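Local coordinates for protein isoflavone reductase (PDB 2GAS) that reduces 2'-hydroxyisoflavones to chiral isoflavanones with NADPH, on the way to the alfalfa phytoalexin (-)-medicarpin, at residues G12-H17 and H153-Y158. Sequence-based numbering, arbitrary orientation.
Sequences GAIGRH and HAFTGY
Ile14 and Phe155 meet through side chains alone, their CA atoms 9.4 Å apart and no hydrogen bond joining the backbone of residues 12-17 to that of strand 154-155 and the turn after it. The two side chains come from opposite directions. With CG1 anti to its carbonyl carbon (chi1 -58°), Ile14 aims that branch at the ring, and the turn about chi2 lays CD1 on one face. This is a CH-pi contact, CD1 lying 3.5 Å from the ring centroid. It is offset toward the rim, closest to CZ (3.3 Å from CD1). The slim CG1-CD1 branch suits a flat phenyl ring, which offers a methyl a broad face. The same CD1 lies at the edge of Tyr158, 4.2 Å from CE2, and the small Ala13 lets the Tyr158 OH come within 3.4 Å of its CB. A serine in place of Phe155 would probably lose the CH-pi contact and leave Ile14 CD1 facing a gap. Beyond the pair, Glu191 and Val194 of helix 191-202 touch Phe155. Gly12 to Gly15 lie in the inferred NADP(+)-binding loop of the Rossmann-type fold; a mainly apolar contact, without a hydrogen bond across it, joins this loop after strand 5-8 to the small mixed sheet.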
loop_
_atom_site.group_PDB
_atom_site.type_symbol
_atom_site.label_atom_id
_atom_site.label_comp_id
_atom_site.label_asym_id
_atom_site.label_seq_id
_atom_site.Cartn_x
_atom_site.Cartn_y
_atom_site.Cartn_z
ATOM N N GLY A 12 11.305 3.411 3.034
ATOM C CA GLY A 12 10.800 2.151 2.514
ATOM C C GLY A 12 10.368 2.269 1.059
ATOM O O GLY A 12 10.296 3.372 0.514
ATOM N N ALA A 13 10.063 1.135 0.430
ATOM C CA ALA A 13 9.644 1.120 -0.969
ATOM C C ALA A 13 8.406 1.980 -1.180
ATOM O O ALA A 13 8.279 2.675 -2.186
ATOM C CB ALA A 13 9.366 -0.309 -1.414
ATOM N N ILE A 14 7.495 1.944 -0.215
ATOM C CA ILE A 14 6.262 2.715 -0.307
ATOM C C ILE A 14 6.423 4.127 0.239
ATOM O O ILE A 14 5.991 5.099 -0.380
ATOM C CB ILE A 14 5.126 2.004 0.470
ATOM C CG1 ILE A 14 4.924 0.593 -0.089
ATOM C CG2 ILE A 14 3.843 2.813 0.392
ATOM C CD1 ILE A 14 4.765 0.533 -1.596
ATOM N N GLY A 15 7.054 4.229 1.404
ATOM C CA GLY A 15 7.251 5.516 2.042
ATOM C C GLY A 15 7.939 6.587 1.219
ATOM O O GLY A 15 7.554 7.749 1.299
ATOM N N ARG A 16 8.941 6.215 0.430
ATOM C CA ARG A 16 9.657 7.213 -0.363
ATOM C C ARG A 16 8.735 7.970 -1.312
ATOM O O ARG A 16 8.905 9.169 -1.524
ATOM C CB ARG A 16 10.803 6.560 -1.149
ATOM C CG ARG A 16 10.357 5.609 -2.253
ATOM C CD ARG A 16 11.537 4.797 -2.791
ATOM N NE ARG A 16 12.061 3.879 -1.782
ATOM C CZ ARG A 16 13.078 3.048 -1.984
ATOM N NH1 ARG A 16 13.689 3.019 -3.163
ATOM N NH2 ARG A 16 13.482 2.242 -1.011
ATOM N N HIS A 17 7.749 7.283 -1.875
ATOM C CA HIS A 17 6.834 7.938 -2.803
ATOM C C HIS A 17 5.864 8.867 -2.097
ATOM O O HIS A 17 5.364 9.825 -2.690
ATOM C CB HIS A 17 6.107 6.878 -3.628
ATOM C CG HIS A 17 7.021 6.123 -4.541
ATOM N ND1 HIS A 17 7.592 6.697 -5.656
ATOM C CD2 HIS A 17 7.544 4.876 -4.449
ATOM C CE1 HIS A 17 8.429 5.839 -6.210
ATOM N NE2 HIS A 17 8.419 4.727 -5.496
ATOM N N HIS A 153 -4.957 -1.382 -2.740
ATOM C CA HIS A 153 -4.967 -2.689 -3.365
ATOM C C HIS A 153 -3.626 -3.156 -3.936
ATOM O O HIS A 153 -2.615 -3.087 -3.241
ATOM C CB HIS A 153 -6.100 -2.738 -4.396
ATOM C CG HIS A 153 -7.455 -2.739 -3.759
ATOM N ND1 HIS A 153 -7.927 -3.815 -3.040
ATOM C CD2 HIS A 153 -8.377 -1.758 -3.615
ATOM C CE1 HIS A 153 -9.076 -3.495 -2.472
ATOM N NE2 HIS A 153 -9.370 -2.251 -2.804
ATOM N N ALA A 154 -3.593 -3.590 -5.193
ATOM C CA ALA A 154 -2.369 -4.150 -5.760
ATOM C C ALA A 154 -1.318 -3.233 -6.379
ATOM O O ALA A 154 -1.532 -2.655 -7.440
ATOM C CB ALA A 154 -2.739 -5.244 -6.768
ATOM N N PHE A 155 -0.169 -3.131 -5.718
ATOM C CA PHE A 155 0.936 -2.316 -6.225
ATOM C C PHE A 155 1.453 -2.971 -7.499
ATOM O O PHE A 155 1.640 -4.188 -7.541
ATOM C CB PHE A 155 2.091 -2.278 -5.225
ATOM C CG PHE A 155 1.865 -1.371 -4.060
ATOM C CD1 PHE A 155 1.925 0.009 -4.218
ATOM C CD2 PHE A 155 1.621 -1.893 -2.795
ATOM C CE1 PHE A 155 1.746 0.858 -3.130
ATOM C CE2 PHE A 155 1.441 -1.051 -1.702
ATOM C CZ PHE A 155 1.504 0.326 -1.870
ATOM N N THR A 156 1.716 -2.169 -8.524
ATOM C CA THR A 156 2.227 -2.709 -9.778
ATOM C C THR A 156 3.568 -3.408 -9.585
ATOM O O THR A 156 3.798 -4.486 -10.135
ATOM C CB THR A 156 2.404 -1.602 -10.832
ATOM O OG1 THR A 156 3.112 -0.499 -10.249
ATOM C CG2 THR A 156 1.051 -1.130 -11.345
ATOM N N GLY A 157 4.446 -2.798 -8.791
ATOM C CA GLY A 157 5.759 -3.370 -8.558
ATOM C C GLY A 157 5.765 -4.684 -7.805
ATOM O O GLY A 157 6.777 -5.381 -7.791
ATOM N N TYR A 158 4.640 -5.026 -7.184
ATOM C CA TYR A 158 4.541 -6.264 -6.423
ATOM C C TYR A 158 3.674 -7.332 -7.074
ATOM O O TYR A 158 4.016 -8.514 -7.025
ATOM C CB TYR A 158 4.012 -5.972 -5.018
ATOM C CG TYR A 158 5.021 -5.275 -4.138
ATOM C CD1 TYR A 158 6.166 -5.940 -3.702
ATOM C CD2 TYR A 158 4.849 -3.941 -3.764
ATOM C CE1 TYR A 158 7.119 -5.296 -2.916
ATOM C CE2 TYR A 158 5.797 -3.286 -2.977
ATOM C CZ TYR A 158 6.929 -3.971 -2.558
ATOM O OH TYR A 158 7.874 -3.333 -1.788
#